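PDB 4HXT: De Novo Protein OR329 from Artificial gene, which has no known natural function but, as a computationally designed armadillo-repeat protein, was probably made to self-assemble into a homo-oligomer. Local coordinates for residues Asp3-Val8 / Val41-Val46; Ser35-Ile40 / Ala69-Gly74; Glu105-Leu110 / Gln145-Arg150. All blocks are in the same frame, centred on the assembly; numbering follows the deposited sequence.

In the fold
The three contacts step along the armadillo stack from its N-terminal end toward the middle. Contact 1 lies far out, about 24 Å between its centre and that of the chain, and is partly buried and apolar. Contact 2, also apolar but buried, shares helix 34-42 with it; Val-4 of contact 1 packs on Ile-40 of contact 2, and Gly-45 N probably donates to Ile-40 O. Contact 3, also buried, lies near the chain's centre and joins two helices by alanine and side-chain packing, with arginine-glutamate salt bridges inside each helix. It touches contact 2 through a probable hydrogen bond from Arg-108 NH2 to Asn-70 OD1, whereas contacts 1 and 3 do not meet.

Contact 1 (Asp3-Val8 / Val41-Val46); sequences DVEKLV and VDAGGV
Apolar packing of Val-4, Glu-5 and Val-8 against Ala-43 and the two glycines after it seats the first helix, 3-10, on the tight corner between helices 34-42 and 45-52, at the N-terminal end of the armadillo stack. The corner is a Schellman motif. Gly-44 leaves helical geometry with a positive phi of 76°, its N bonds back to Val-41 O at 3.0 Å and Gly-45 N probably to Ile-40 O, and Gly-44 also takes the N-cap position of the next helix. Ala-43, just before it, points its CB toward helix 3-10. That CB nestles between Val-4 CG1 and Glu-5 CG, 3.8 Å from each, so the glutamate contributes the carbon part of its chain. Beside it, Val-4 continues onto Ala-39 and Ile-40, while Leu-7 turns to helix 16-30. Val-8 is the more buried of the two valines and covers the end of the corner. Its CG1, anti to the backbone N (chi1 171°), sits 3.9 Å from Ala-43 O. The other methyl works against Gly-45, where a CB would come within 3.4 Å of Val-8 CG2. With hydrogen in that place, Val-8 CG2 rests 3.8 Å from Gly-45 CA.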
loop_
_atom_site.group_PDB
_atom_site.type_symbol
_atom_site.label_atom_id
_atom_site.label_comp_id
_atom_site.label_asym_id
_atom_site.label_seq_id
_atom_site.Cartn_x
_atom_site.Cartn_y
_atom_site.Cartn_z
ATOM N N ASP A 3 -14.442 32.412 -10.574
ATOM C CA ASP A 3 -13.456 32.397 -11.652
ATOM C C ASP A 3 -13.110 31.009 -12.195
ATOM O O ASP A 3 -12.994 30.825 -13.409
ATOM C CB ASP A 3 -12.186 33.117 -11.193
ATOM C CG ASP A 3 -12.349 34.633 -11.177
ATOM O OD1 ASP A 3 -13.477 35.114 -10.927
ATOM O OD2 ASP A 3 -11.347 35.344 -11.405
ATOM N N VAL A 4 -12.946 30.034 -11.310
ATOM C CA VAL A 4 -12.613 28.684 -11.744
ATOM C C VAL A 4 -13.779 28.072 -12.505
ATOM O O VAL A 4 -13.588 27.412 -13.526
ATOM C CB VAL A 4 -12.255 27.779 -10.544
ATOM C CG1 VAL A 4 -12.089 26.341 -11.002
ATOM C CG2 VAL A 4 -10.970 28.260 -9.905
ATOM N N GLU A 5 -14.992 28.299 -12.011
ATOM C CA GLU A 5 -16.173 27.757 -12.660
ATOM C C GLU A 5 -16.333 28.325 -14.066
ATOM O O GLU A 5 -16.837 27.646 -14.958
ATOM C CB GLU A 5 -17.412 28.040 -11.810
ATOM C CG GLU A 5 -17.372 27.318 -10.467
ATOM C CD GLU A 5 -18.593 27.576 -9.616
ATOM O OE1 GLU A 5 -18.814 28.743 -9.230
ATOM O OE2 GLU A 5 -19.331 26.607 -9.334
ATOM N N LYS A 6 -15.899 29.566 -14.263
ATOM C CA LYS A 6 -15.979 30.193 -15.575
ATOM C C LYS A 6 -14.998 29.522 -16.536
ATOM O O LYS A 6 -15.340 29.239 -17.684
ATOM C CB LYS A 6 -15.692 31.692 -15.465
ATOM C CG LYS A 6 -16.824 32.471 -14.809
ATOM C CD LYS A 6 -16.532 33.964 -14.767
ATOM C CE LYS A 6 -17.749 34.731 -14.259
ATOM N NZ LYS A 6 -17.509 36.199 -14.129
ATOM N N LEU A 7 -13.786 29.260 -16.064
ATOM C CA LEU A 7 -12.781 28.586 -16.881
ATOM C C LEU A 7 -13.286 27.216 -17.314
ATOM O O LEU A 7 -13.160 26.836 -18.475
ATOM C CB LEU A 7 -11.492 28.414 -16.078
ATOM C CG LEU A 7 -10.326 29.375 -16.317
ATOM C CD1 LEU A 7 -10.833 30.760 -16.650
ATOM C CD2 LEU A 7 -9.438 29.401 -15.083
ATOM N N VAL A 8 -13.848 26.476 -16.363
ATOM C CA VAL A 8 -14.370 25.141 -16.625
ATOM C C VAL A 8 -15.482 25.186 -17.665
ATOM O O VAL A 8 -15.691 24.222 -18.406
ATOM C CB VAL A 8 -14.910 24.493 -15.327
ATOM C CG1 VAL A 8 -15.648 23.201 -15.655
ATOM C CG2 VAL A 8 -13.752 24.218 -14.363
ATOM N N VAL A 41 -11.571 20.941 -8.667
ATOM C CA VAL A 41 -12.299 19.697 -8.457
ATOM C C VAL A 41 -13.752 19.945 -8.067
ATOM O O VAL A 41 -14.665 19.318 -8.611
ATOM C CB VAL A 41 -11.627 18.837 -7.368
ATOM C CG1 VAL A 41 -12.472 17.607 -7.088
ATOM C CG2 VAL A 41 -10.226 18.422 -7.823
ATOM N N ASP A 42 -13.967 20.859 -7.127
ATOM C CA ASP A 42 -15.321 21.168 -6.682
ATOM C C ASP A 42 -16.134 21.805 -7.801
ATOM O O ASP A 42 -17.361 21.721 -7.812
ATOM C CB ASP A 42 -15.289 22.103 -5.469
ATOM C CG ASP A 42 -14.593 21.485 -4.271
ATOM O OD1 ASP A 42 -14.778 20.272 -4.034
ATOM O OD2 ASP A 42 -13.871 22.216 -3.561
ATOM N N ALA A 43 -15.445 22.436 -8.748
ATOM C CA ALA A 43 -16.110 23.082 -9.874
ATOM C C ALA A 43 -16.450 22.085 -10.985
ATOM O O ALA A 43 -16.968 22.468 -12.036
ATOM C CB ALA A 43 -15.230 24.203 -10.422
ATOM N N GLY A 44 -16.158 20.807 -10.748
ATOM C CA GLY A 44 -16.439 19.779 -11.737
ATOM C C GLY A 44 -15.455 19.761 -12.897
ATOM O O GLY A 44 -15.719 19.148 -13.935
ATOM N N GLY A 45 -14.312 20.416 -12.715
ATOM C CA GLY A 45 -13.306 20.489 -13.760
ATOM C C GLY A 45 -12.696 19.177 -14.223
ATOM O O GLY A 45 -12.385 19.028 -15.399
ATOM N N VAL A 46 -12.514 18.228 -13.310
ATOM C CA VAL A 46 -11.931 16.937 -13.662
ATOM C C VAL A 46 -12.766 16.205 -14.715
ATOM O O VAL A 46 -12.237 15.777 -15.735
ATOM C CB VAL A 46 -11.785 16.034 -12.414
ATOM C CG1 VAL A 46 -11.335 14.635 -12.815
ATOM C CG2 VAL A 46 -10.801 16.658 -11.438
#

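Contact 2 (Ser35-Ile40 / Ala69-Gly74); sequences SAIKAI and ANIASG
Ile-37 meets the flat peptide groups of Asn-70 and Ile-71. Its CD1, 3.7 Å from Asn-70 O, comes from one side of the Asn-70 carbonyl plane; Ser-73 N and OG come from the other, OG tilted 27° from that plane. The serine hydroxyl gives the closer bond, with Ser-73 OG 2.6 Å from Asn-70 O. The next carbonyl, that of Ile-71, has Ile-37 CG2 nearby and accepts from Gly-74 N, closing the type I turn from Ile-71 to Gly-74. Ile-37 reaches this turn because its chain runs extended beyond CG1 (chi2 -172°), carrying CD1 to 3.7 Å from Gly-74 CA. A CB on Gly-74 would clash with that methyl. Behind the tip, the isoleucines cross obliquely: Ile-37 CG2 lies 4.1 Å from Ile-71 CG2, and Ile-40 CG2 meets Ile-71 CD1 at 4.0 Å. Replacing Ile-37 with an alanine would probably open a gap beside Gly-74 and leave Ile-71 without part of its packing. Within the armadillo core, Ile-71 also packs on Ala-30 and Ile-82, Ile-40 on Leu-26 and Ile-37 on Ala-78, while the Asn-70 amide points off to Ala-27 O and Arg-108. The chemistry thus implies a joint held by shape: the helix end and turn supply donors to the carbonyls of Asn-70 and Ile-71, and helix 34-42 brings only hydrocarbon to them.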
loop_
_atom_site.group_PDB
_atom_site.type_symbol
_atom_site.label_atom_id
_atom_site.label_comp_id
_atom_site.label_asym_id
_atom_site.label_seq_id
_atom_site.Cartn_x
_atom_site.Cartn_y
_atom_site.Cartn_z
ATOM N N SER A 35 -5.377 24.072 -2.316
ATOM C CA SER A 35 -6.673 24.733 -2.236
ATOM C C SER A 35 -7.135 25.114 -3.636
ATOM O O SER A 35 -8.318 25.006 -3.959
ATOM C CB SER A 35 -6.574 25.984 -1.357
ATOM O OG SER A 35 -5.553 26.851 -1.821
ATOM N N ALA A 36 -6.195 25.564 -4.463
ATOM C CA ALA A 36 -6.505 25.947 -5.835
ATOM C C ALA A 36 -6.968 24.704 -6.597
ATOM O O ALA A 36 -7.905 24.759 -7.399
ATOM C CB ALA A 36 -5.274 26.545 -6.502
ATOM N N ILE A 37 -6.310 23.580 -6.332
ATOM C CA ILE A 37 -6.660 22.325 -6.982
ATOM C C ILE A 37 -8.051 21.884 -6.547
ATOM O O ILE A 37 -8.851 21.443 -7.373
ATOM C CB ILE A 37 -5.632 21.218 -6.656
ATOM C CG1 ILE A 37 -4.275 21.584 -7.268
ATOM C CG2 ILE A 37 -6.117 19.883 -7.185
ATOM C CD1 ILE A 37 -3.223 20.485 -7.185
ATOM N N LYS A 38 -8.346 22.013 -5.256
ATOM C CA LYS A 38 -9.656 21.625 -4.747
ATOM C C LYS A 38 -10.751 22.481 -5.375
ATOM O O LYS A 38 -11.875 22.021 -5.564
ATOM C CB LYS A 38 -9.709 21.747 -3.220
ATOM C CG LYS A 38 -11.114 21.594 -2.651
ATOM C CD LYS A 38 -11.108 21.195 -1.184
ATOM C CE LYS A 38 -11.441 19.717 -1.013
ATOM N NZ LYS A 38 -12.827 19.392 -1.471
ATOM N N ALA A 39 -10.418 23.724 -5.701
ATOM C CA ALA A 39 -11.384 24.619 -6.323
ATOM C C ALA A 39 -11.797 24.061 -7.684
ATOM O O ALA A 39 -12.979 24.039 -8.033
ATOM C CB ALA A 39 -10.779 25.999 -6.488
ATOM N N ILE A 40 -10.814 23.602 -8.451
ATOM C CA ILE A 40 -11.087 23.044 -9.767
ATOM C C ILE A 40 -11.925 21.780 -9.637
ATOM O O ILE A 40 -12.881 21.569 -10.392
ATOM C CB ILE A 40 -9.777 22.705 -10.509
ATOM C CG1 ILE A 40 -8.949 23.977 -10.715
ATOM C CG2 ILE A 40 -10.093 22.052 -11.848
ATOM C CD1 ILE A 40 -7.592 23.734 -11.361
ATOM N N ALA A 69 -2.628 16.265 -15.085
ATOM C CA ALA A 69 -1.371 15.830 -14.492
ATOM C C ALA A 69 -1.028 16.746 -13.322
ATOM O O ALA A 69 -0.522 16.289 -12.296
ATOM C CB ALA A 69 -0.254 15.863 -15.531
ATOM N N ASN A 70 -1.301 18.039 -13.481
ATOM C CA ASN A 70 -1.025 19.004 -12.423
ATOM C C ASN A 70 -1.988 18.770 -11.269
ATOM O O ASN A 70 -1.617 18.884 -10.101
ATOM C CB ASN A 70 -1.165 20.430 -12.951
ATOM C CG ASN A 70 0.011 20.845 -13.807
ATOM O OD1 ASN A 70 0.853 20.019 -14.161
ATOM N ND2 ASN A 70 0.075 22.126 -14.150
ATOM N N ILE A 71 -3.230 18.442 -11.609
ATOM C CA ILE A 71 -4.256 18.162 -10.613
ATOM C C ILE A 71 -3.872 16.901 -9.839
ATOM O O ILE A 71 -3.979 16.852 -8.610
ATOM C CB ILE A 71 -5.635 17.943 -11.300
ATOM C CG1 ILE A 71 -6.170 19.282 -11.822
ATOM C CG2 ILE A 71 -6.617 17.292 -10.337
ATOM C CD1 ILE A 71 -7.424 19.162 -12.679
ATOM N N ALA A 72 -3.413 15.888 -10.572
ATOM C CA ALA A 72 -3.028 14.613 -9.977
ATOM C C ALA A 72 -1.831 14.715 -9.035
ATOM O O ALA A 72 -1.545 13.782 -8.290
ATOM C CB ALA A 72 -2.745 13.590 -11.075
ATOM N N SER A 73 -1.125 15.840 -9.068
ATOM C CA SER A 73 0.023 16.018 -8.186
ATOM C C SER A 73 -0.443 16.601 -6.853
ATOM O O SER A 73 0.367 16.888 -5.972
ATOM C CB SER A 73 1.063 16.947 -8.826
ATOM O OG SER A 73 0.593 18.281 -8.896
ATOM N N GLY A 74 -1.758 16.759 -6.709
ATOM C CA GLY A 74 -2.318 17.308 -5.488
ATOM C C GLY A 74 -2.753 16.270 -4.464
ATOM O O GLY A 74 -2.228 15.155 -4.444
#

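Contact 3 (Glu105-Leu110 / Gln145-Arg150); sequences EAARAL and QKEAAR
Ala-107 and Glu-147 begin the tight part of this contact, their CB atoms 3.5 Å apart where helices 100-113 and 142-155 run nearly parallel. The segment axes are inclined by 20° and approach to 8.3 Å, a spacing that the small alanine side chain permits. This is lateral stacking of corresponding helices in the armadillo superhelix: the sequence repeats every 42 residues, so Glu-147 and Arg-150 reproduce Glu-105 and Arg-108. Beneath, Ala-107 and Leu-110 rest on Leu-95. Buried Glu-147 belongs to the same tight part: it bends at chi2 (-58°) and lies alongside Arg-108, its OE1 3.3 Å from Arg-108 CA. The more open side holds the outer ends of the partly exposed arginines. Here Arg-150 NH2 meets Glu-147 OE1 at 3.2 Å on the syn lone pair, with the oxygen in the guanidinium plane and an N-H...O angle of 153°; the bond from Arg-150 NE is weak. At the edge of the same guanidinium, Arg-108 CG stands 3.4 Å from Arg-150 NH2. Arg-108 repeats the pattern a step earlier, gripping Glu-105 OE1 side-on with both NE and NH2, the latter at 3.0 Å. The like charges of Arg-108 NE and Arg-150 NH2 stay 5.7 Å apart. Each arginine is tied to a glutamate of its own helix and, through NH2, to an asparagine of the preceding corresponding helix, Asn-70 on 58-71 and Asn-112 on 100-113, which would probably fix its guanidinium. The charges are probably offset within each helix, so Ala-107 and the backbone and carbon chain of Arg-108 can take the close packing, including Glu-147 OE1 and Arg-150 NH2, while the arginine-asparagine bonds tie one helix to the next.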
loop_
_atom_site.group_PDB
_atom_site.type_symbol
_atom_site.label_atom_id
_atom_site.label_comp_id
_atom_site.label_asym_id
_atom_site.label_seq_id
_atom_site.Cartn_x
_atom_site.Cartn_y
_atom_site.Cartn_z
ATOM N N GLU A 105 2.435 14.142 -21.547
ATOM C CA GLU A 105 1.493 14.629 -20.544
ATOM C C GLU A 105 0.676 13.477 -19.965
ATOM O O GLU A 105 0.421 13.431 -18.762
ATOM C CB GLU A 105 0.547 15.669 -21.146
ATOM C CG GLU A 105 1.210 16.989 -21.520
ATOM C CD GLU A 105 2.041 17.583 -20.393
ATOM O OE1 GLU A 105 1.684 17.391 -19.211
ATOM O OE2 GLU A 105 3.049 18.258 -20.691
ATOM N N ALA A 106 0.269 12.547 -20.824
ATOM C CA ALA A 106 -0.515 11.405 -20.375
ATOM C C ALA A 106 0.307 10.568 -19.406
ATOM O O ALA A 106 -0.200 10.123 -18.376
ATOM C CB ALA A 106 -0.947 10.557 -21.571
ATOM N N ALA A 107 1.582 10.357 -19.737
ATOM C CA ALA A 107 2.460 9.569 -18.879
ATOM C C ALA A 107 2.738 10.301 -17.568
ATOM O O ALA A 107 2.779 9.685 -16.501
ATOM C CB ALA A 107 3.776 9.256 -19.602
ATOM N N ARG A 108 2.934 11.613 -17.647
ATOM C CA ARG A 108 3.193 12.400 -16.450
ATOM C C ARG A 108 1.975 12.360 -15.526
ATOM O O ARG A 108 2.118 12.282 -14.306
ATOM C CB ARG A 108 3.519 13.851 -16.816
ATOM C CG ARG A 108 3.866 14.716 -15.609
ATOM C CD ARG A 108 4.462 16.053 -16.019
ATOM N NE ARG A 108 3.481 16.976 -16.581
ATOM C CZ ARG A 108 2.682 17.760 -15.861
ATOM N NH1 ARG A 108 2.740 17.743 -14.535
ATOM N NH2 ARG A 108 1.828 18.568 -16.471
ATOM N N ALA A 109 0.777 12.405 -16.104
ATOM C CA ALA A 109 -0.439 12.359 -15.293
ATOM C C ALA A 109 -0.547 11.007 -14.593
ATOM O O ALA A 109 -0.875 10.932 -13.409
ATOM C CB ALA A 109 -1.668 12.592 -16.166
ATOM N N LEU A 110 -0.273 9.938 -15.335
ATOM C CA LEU A 110 -0.343 8.599 -14.774
ATOM C C LEU A 110 0.724 8.429 -13.695
ATOM O O LEU A 110 0.480 7.799 -12.665
ATOM C CB LEU A 110 -0.180 7.558 -15.886
ATOM C CG LEU A 110 -1.427 7.417 -16.762
ATOM C CD1 LEU A 110 -1.154 6.487 -17.933
ATOM C CD2 LEU A 110 -2.571 6.879 -15.916
ATOM N N GLN A 145 10.223 8.448 -22.299
ATOM C CA GLN A 145 10.924 7.399 -21.555
ATOM C C GLN A 145 10.984 7.738 -20.071
ATOM O O GLN A 145 10.723 6.893 -19.220
ATOM C CB GLN A 145 12.368 7.255 -22.030
ATOM C CG GLN A 145 12.587 6.423 -23.264
ATOM C CD GLN A 145 14.062 6.128 -23.464
ATOM O OE1 GLN A 145 14.875 7.046 -23.566
ATOM N NE2 GLN A 145 14.415 4.846 -23.511
ATOM N N LYS A 146 11.363 8.978 -19.775
ATOM C CA LYS A 146 11.487 9.440 -18.398
ATOM C C LYS A 146 10.176 9.339 -17.630
ATOM O O LYS A 146 10.135 8.801 -16.522
ATOM C CB LYS A 146 11.976 10.894 -18.363
ATOM C CG LYS A 146 12.284 11.388 -16.956
ATOM C CD LYS A 146 12.568 12.885 -16.899
ATOM C CE LYS A 146 11.295 13.714 -16.991
ATOM N NZ LYS A 146 11.568 15.165 -16.764
ATOM N N GLU A 147 9.107 9.867 -18.215
ATOM C CA GLU A 147 7.800 9.834 -17.572
ATOM C C GLU A 147 7.308 8.404 -17.376
ATOM O O GLU A 147 6.705 8.084 -16.351
ATOM C CB GLU A 147 6.777 10.620 -18.394
ATOM C CG GLU A 147 7.053 12.118 -18.477
ATOM C CD GLU A 147 7.109 12.794 -17.113
ATOM O OE1 GLU A 147 6.524 12.263 -16.144
ATOM O OE2 GLU A 147 7.730 13.873 -17.014
ATOM N N ALA A 148 7.566 7.549 -18.362
ATOM C CA ALA A 148 7.151 6.149 -18.284
ATOM C C ALA A 148 7.902 5.452 -17.153
ATOM O O ALA A 148 7.307 4.736 -16.352
ATOM C CB ALA A 148 7.424 5.444 -19.608
ATOM N N ALA A 149 9.214 5.670 -17.088
ATOM C CA ALA A 149 10.030 5.065 -16.042
ATOM C C ALA A 149 9.604 5.584 -14.667
ATOM O O ALA A 149 9.533 4.823 -13.702
ATOM C CB ALA A 149 11.506 5.365 -16.286
ATOM N N ARG A 150 9.324 6.881 -14.575
ATOM C CA ARG A 150 8.898 7.461 -13.308
ATOM C C ARG A 150 7.555 6.866 -12.893
ATOM O O ARG A 150 7.341 6.561 -11.722
ATOM C CB ARG A 150 8.783 8.989 -13.412
ATOM C CG ARG A 150 8.360 9.654 -12.098
ATOM C CD ARG A 150 8.475 11.177 -12.143
ATOM N NE ARG A 150 7.419 11.814 -12.921
ATOM C CZ ARG A 150 6.281 12.274 -12.406
ATOM N NH1 ARG A 150 6.045 12.172 -11.106
ATOM N NH2 ARG A 150 5.377 12.840 -13.195
#